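Local structure of methylmalonyl-CoA carboxyltransferase 5S subunit (Propionibacterium freudenreichii subsp. shermanii, 1RQB) at residues I17-E29 and E273-R285. The protein transfers a carboxyl group from the biotin of the 1.3S subunit to pyruvate, forming oxaloacetate, with a bound cobalt ion as cofactor. Numbering follows the deposited sequence.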
loop_
_atom_site.group_PDB
_atom_site.type_symbol
_atom_site.label_atom_id
_atom_site.label_comp_id
_atom_site.label_asym_id
_atom_site.label_seq_id
_atom_site.Cartn_x
_atom_site.Cartn_y
_atom_site.Cartn_z
ATOM N N ILE A 17 -19.845 13.036 -12.988
ATOM C CA ILE A 17 -18.483 13.585 -13.029
ATOM C C ILE A 17 -17.951 13.463 -14.457
ATOM O O ILE A 17 -18.029 12.403 -15.076
ATOM C CB ILE A 17 -17.533 12.813 -12.103
ATOM C CG1 ILE A 17 -17.959 13.000 -10.651
ATOM C CG2 ILE A 17 -16.106 13.320 -12.302
ATOM C CD1 ILE A 17 -17.219 12.100 -9.683
ATOM N N GLU A 18 -17.431 14.559 -14.986
ATOM C CA GLU A 18 -16.867 14.542 -16.341
ATOM C C GLU A 18 -15.498 13.861 -16.282
ATOM O O GLU A 18 -14.690 14.168 -15.406
ATOM C CB GLU A 18 -16.723 15.971 -16.842
ATOM C CG GLU A 18 -16.111 16.096 -18.220
ATOM C CD GLU A 18 -16.221 17.508 -18.749
ATOM O OE1 GLU A 18 -17.351 17.919 -19.093
ATOM O OE2 GLU A 18 -15.187 18.210 -18.803
ATOM N N VAL A 19 -15.241 12.925 -17.193
ATOM C CA VAL A 19 -13.942 12.239 -17.205
ATOM C C VAL A 19 -13.347 12.336 -18.611
ATOM O O VAL A 19 -14.073 12.506 -19.590
ATOM C CB VAL A 19 -14.061 10.757 -16.765
ATOM C CG1 VAL A 19 -14.590 10.694 -15.336
ATOM C CG2 VAL A 19 -14.982 9.979 -17.711
ATOM N N SER A 20 -12.028 12.227 -18.706
ATOM C CA SER A 20 -11.352 12.364 -20.004
ATOM C C SER A 20 -11.718 11.213 -20.941
ATOM O O SER A 20 -12.181 10.152 -20.522
ATOM C CB SER A 20 -9.827 12.446 -19.817
ATOM O OG SER A 20 -9.323 11.327 -19.105
ATOM N N GLU A 21 -11.502 11.458 -22.229
ATOM C CA GLU A 21 -11.797 10.476 -23.281
ATOM C C GLU A 21 -10.862 9.274 -23.130
ATOM O O GLU A 21 -9.774 9.393 -22.569
ATOM C CB GLU A 21 -11.564 11.111 -24.660
ATOM C CG GLU A 21 -10.107 11.478 -24.960
ATOM C CD GLU A 21 -9.562 12.628 -24.119
ATOM O OE1 GLU A 21 -8.332 12.860 -24.170
ATOM O OE2 GLU A 21 -10.349 13.306 -23.418
ATOM N N PRO A 22 -11.287 8.092 -23.614
ATOM C CA PRO A 22 -10.465 6.880 -23.536
ATOM C C PRO A 22 -9.109 7.213 -24.161
ATOM O O PRO A 22 -9.052 7.864 -25.202
ATOM C CB PRO A 22 -11.258 5.879 -24.371
ATOM C CG PRO A 22 -12.695 6.290 -24.075
ATOM C CD PRO A 22 -12.618 7.797 -24.183
ATOM N N ARG A 23 -8.018 6.764 -23.546
ATOM C CA ARG A 23 -6.694 7.125 -24.074
ATOM C C ARG A 23 -5.606 6.339 -23.340
ATOM O O ARG A 23 -5.864 5.709 -22.317
ATOM C CB ARG A 23 -6.476 8.625 -23.828
ATOM C CG ARG A 23 -6.502 8.982 -22.331
ATOM C CD ARG A 23 -6.658 10.510 -22.042
ATOM N NE ARG A 23 -6.660 10.748 -20.593
ATOM C CZ ARG A 23 -5.545 10.913 -19.892
ATOM N NH1 ARG A 23 -4.391 10.887 -20.526
ATOM N NH2 ARG A 23 -5.564 11.038 -18.560
ATOM N N GLU A 24 -4.386 6.395 -23.871
ATOM C CA GLU A 24 -3.255 5.727 -23.214
ATOM C C GLU A 24 -2.622 6.720 -22.239
ATOM O O GLU A 24 -2.470 7.903 -22.546
ATOM C CB GLU A 24 -2.188 5.282 -24.225
ATOM C CG GLU A 24 -2.653 4.267 -25.238
ATOM C CD GLU A 24 -1.534 3.810 -26.159
ATOM O OE1 GLU A 24 -1.752 2.833 -26.896
ATOM O OE2 GLU A 24 -0.442 4.424 -26.152
ATOM N N VAL A 25 -2.286 6.233 -21.054
ATOM C CA VAL A 25 -1.639 7.069 -20.035
ATOM C C VAL A 25 -0.169 6.649 -19.974
ATOM O O VAL A 25 0.134 5.457 -19.939
ATOM C CB VAL A 25 -2.281 6.847 -18.646
ATOM C CG1 VAL A 25 -1.619 7.759 -17.610
ATOM C CG2 VAL A 25 -3.773 7.122 -18.714
ATOM N N GLY A 26 0.741 7.614 -19.991
ATOM C CA GLY A 26 2.150 7.266 -19.934
ATOM C C GLY A 26 2.586 6.975 -18.505
ATOM O O GLY A 26 2.014 7.506 -17.554
ATOM N N ILE A 27 3.618 6.155 -18.355
ATOM C CA ILE A 27 4.131 5.800 -17.024
ATOM C C ILE A 27 5.635 6.066 -16.957
ATOM O O ILE A 27 6.382 5.672 -17.851
ATOM C CB ILE A 27 3.956 4.301 -16.723
ATOM C CG1 ILE A 27 2.468 3.936 -16.692
ATOM C CG2 ILE A 27 4.684 3.947 -15.406
ATOM C CD1 ILE A 27 1.697 4.542 -15.564
ATOM N N THR A 28 6.055 6.746 -15.895
ATOM C CA THR A 28 7.485 6.990 -15.653
ATOM C C THR A 28 7.913 6.066 -14.511
ATOM O O THR A 28 7.283 6.051 -13.454
ATOM C CB THR A 28 7.755 8.461 -15.273
ATOM O OG1 THR A 28 7.725 9.260 -16.458
ATOM C CG2 THR A 28 9.140 8.623 -14.599
ATOM N N GLU A 29 8.961 5.270 -14.738
ATOM C CA GLU A 29 9.466 4.323 -13.733
ATOM C C GLU A 29 10.499 5.018 -12.842
ATOM O O GLU A 29 11.402 5.692 -13.335
ATOM C CB GLU A 29 10.080 3.102 -14.427
ATOM C CG GLU A 29 10.649 2.035 -13.475
ATOM C CD GLU A 29 9.629 1.497 -12.472
ATOM O OE1 GLU A 29 8.535 1.005 -12.866
ATOM O OE2 GLU A 29 9.934 1.564 -11.273
ATOM N N GLU A 273 -7.971 -1.619 -16.272
ATOM C CA GLU A 273 -8.689 -2.529 -17.177
ATOM C C GLU A 273 -10.197 -2.270 -17.185
ATOM O O GLU A 273 -10.856 -2.287 -16.146
ATOM C CB GLU A 273 -8.406 -3.993 -16.815
ATOM C CG GLU A 273 -9.123 -4.991 -17.723
ATOM C CD GLU A 273 -8.681 -6.435 -17.496
ATOM O OE1 GLU A 273 -8.297 -6.773 -16.356
ATOM O OE2 GLU A 273 -8.736 -7.232 -18.462
ATOM N N GLY A 274 -10.723 -2.036 -18.389
ATOM C CA GLY A 274 -12.139 -1.773 -18.584
ATOM C C GLY A 274 -12.644 -0.356 -18.348
ATOM O O GLY A 274 -13.833 -0.102 -18.533
ATOM N N THR A 275 -11.772 0.572 -17.956
ATOM C CA THR A 275 -12.180 1.958 -17.680
ATOM C C THR A 275 -12.109 2.815 -18.947
ATOM O O THR A 275 -12.592 3.947 -18.956
ATOM C CB THR A 275 -11.219 2.651 -16.678
ATOM O OG1 THR A 275 -9.909 2.724 -17.264
ATOM C CG2 THR A 275 -11.141 1.876 -15.354
ATOM N N GLY A 276 -11.481 2.299 -19.999
ATOM C CA GLY A 276 -11.300 3.094 -21.213
ATOM C C GLY A 276 -9.871 3.630 -21.249
ATOM O O GLY A 276 -9.373 4.056 -22.290
ATOM N N TYR A 277 -9.198 3.631 -20.102
ATOM C CA TYR A 277 -7.803 4.096 -20.058
ATOM C C TYR A 277 -6.888 2.872 -20.055
ATOM O O TYR A 277 -7.269 1.793 -19.605
ATOM C CB TYR A 277 -7.526 4.901 -18.784
ATOM C CG TYR A 277 -8.502 6.018 -18.575
ATOM C CD1 TYR A 277 -9.413 5.980 -17.516
ATOM C CD2 TYR A 277 -8.539 7.111 -19.449
ATOM C CE1 TYR A 277 -10.337 7.004 -17.323
ATOM C CE2 TYR A 277 -9.468 8.141 -19.271
ATOM C CZ TYR A 277 -10.361 8.076 -18.197
ATOM O OH TYR A 277 -11.269 9.084 -17.989
ATOM N N THR A 278 -5.688 3.038 -20.578
ATOM C CA THR A 278 -4.742 1.915 -20.569
ATOM C C THR A 278 -3.317 2.467 -20.625
ATOM O O THR A 278 -3.113 3.668 -20.798
ATOM C CB THR A 278 -5.029 0.966 -21.763
ATOM O OG1 THR A 278 -4.330 -0.269 -21.569
ATOM C CG2 THR A 278 -4.599 1.602 -23.077
ATOM N N THR A 279 -2.341 1.594 -20.409
ATOM C CA THR A 279 -0.921 1.962 -20.502
ATOM C C THR A 279 -0.319 1.085 -21.600
ATOM O O THR A 279 -0.947 0.123 -22.040
ATOM C CB THR A 279 -0.133 1.633 -19.222
ATOM O OG1 THR A 279 0.017 0.212 -19.123
ATOM C CG2 THR A 279 -0.845 2.167 -17.975
ATOM N N ASN A 280 0.881 1.396 -22.057
ATOM C CA ASN A 280 1.475 0.532 -23.086
ATOM C C ASN A 280 2.645 -0.240 -22.475
ATOM O O ASN A 280 3.665 -0.459 -23.126
ATOM C CB ASN A 280 1.943 1.347 -24.304
ATOM C CG ASN A 280 3.044 2.329 -23.969
ATOM O OD1 ASN A 280 2.804 3.340 -23.310
ATOM N ND2 ASN A 280 4.263 2.040 -24.430
ATOM N N LEU A 281 2.492 -0.655 -21.219
ATOM C CA LEU A 281 3.561 -1.412 -20.551
ATOM C C LEU A 281 3.435 -2.899 -20.891
ATOM O O LEU A 281 2.331 -3.422 -21.043
ATOM C CB LEU A 281 3.502 -1.219 -19.030
ATOM C CG LEU A 281 3.680 0.228 -18.554
ATOM C CD1 LEU A 281 3.798 0.242 -17.052
ATOM C CD2 LEU A 281 4.921 0.847 -19.196
ATOM N N ASP A 282 4.584 -3.558 -21.021
ATOM C CA ASP A 282 4.688 -4.995 -21.321
ATOM C C ASP A 282 4.748 -5.734 -19.982
ATOM O O ASP A 282 5.752 -5.660 -19.276
ATOM C CB ASP A 282 5.979 -5.235 -22.119
ATOM C CG ASP A 282 6.161 -6.681 -22.543
ATOM O OD1 ASP A 282 5.941 -7.587 -21.716
ATOM O OD2 ASP A 282 6.554 -6.904 -23.706
ATOM N N TYR A 283 3.668 -6.435 -19.626
ATOM C CA TYR A 283 3.573 -7.128 -18.332
ATOM C C TYR A 283 4.681 -8.163 -18.121
ATOM O O TYR A 283 5.138 -8.359 -16.996
ATOM C CB TYR A 283 2.199 -7.787 -18.176
ATOM C CG TYR A 283 1.102 -6.788 -17.884
ATOM C CD1 TYR A 283 0.153 -6.466 -18.848
ATOM C CD2 TYR A 283 1.022 -6.158 -16.644
ATOM C CE1 TYR A 283 -0.856 -5.537 -18.582
ATOM C CE2 TYR A 283 0.019 -5.228 -16.370
ATOM C CZ TYR A 283 -0.915 -4.925 -17.342
ATOM O OH TYR A 283 -1.914 -4.013 -17.079
ATOM N N ASP A 284 5.107 -8.845 -19.177
ATOM C CA ASP A 284 6.174 -9.843 -19.016
ATOM C C ASP A 284 7.478 -9.149 -18.616
ATOM O O ASP A 284 8.227 -9.660 -17.786
ATOM C CB ASP A 284 6.421 -10.619 -20.303
ATOM C CG ASP A 284 7.459 -11.716 -20.114
ATOM O OD1 ASP A 284 8.042 -12.179 -21.119
ATOM O OD2 ASP A 284 7.685 -12.121 -18.946
ATOM N N ARG A 285 7.760 -7.990 -19.210
ATOM C CA ARG A 285 8.984 -7.259 -18.856
ATOM C C ARG A 285 8.872 -6.774 -17.409
ATOM O O ARG A 285 9.832 -6.845 -16.645
ATOM C CB ARG A 285 9.208 -6.051 -19.780
ATOM C CG ARG A 285 9.548 -6.385 -21.233
ATOM C CD ARG A 285 10.888 -7.125 -21.373
ATOM N NE ARG A 285 11.191 -7.319 -22.788
ATOM C CZ ARG A 285 12.398 -7.562 -23.288
ATOM N NH1 ARG A 285 13.458 -7.653 -22.498
ATOM N NH2 ARG A 285 12.548 -7.685 -24.601
HETATM O O HOH W 1 1.749 3.842 -21.181
HETATM O O HOH W 2 4.316 4.535 -20.821
#
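Tyr277 turns its ring away from its own carbonyl carbon (chi1 -53°), which carries the phenol across Arg23 at a slant, so that OH reaches Ser20. Arg23 sets CG between its backbone N and carbonyl carbon (chi1 61°), then runs extended to NE. Its CG meets the Tyr277 ring at the edge, 4.0 Å from CD2. The guanidinium and ring planes stand 68° apart. Tyr277 OH donates to Ser20 O at 2.9 Å, tilted from the carbonyl plane. Arg23 NE gives a straight bond to Ser20 OG, 3.1 Å long and nearly in the guanidinium plane. Both Ser20 OG and Arg23 NH2 also bond Ile242 O, and NH2 reaches Val246 O as well. A phenylalanine in place of Tyr277 would probably leave Ser20 O without this donor, though Arg15 of the second subunit also bonds that oxygen. The backbones run parallel here. Strand 23-29 belongs to the TIM barrel, whose ring closes through its pairing with strand 248-251; the short, weakly bonded strand 277-278 is added outside that ring, after helix 265-271. Thr278 N donates to Arg23 O at 3.2 Å, and Val25 N to Thr278 O at 2.7 Å. On the side of the strands away from Tyr277, Glu24 and Thr278 lie side by side, with Glu24 CG 3.9 Å from Thr278 CG2. Farther along, Ile27 CG1 packs against Leu281 CD1 at 3.9 Å, the two side chains crossing at about a right angle. One water accepts from Asn280 N, and a second accepts from Ile27 N at 3.0 Å.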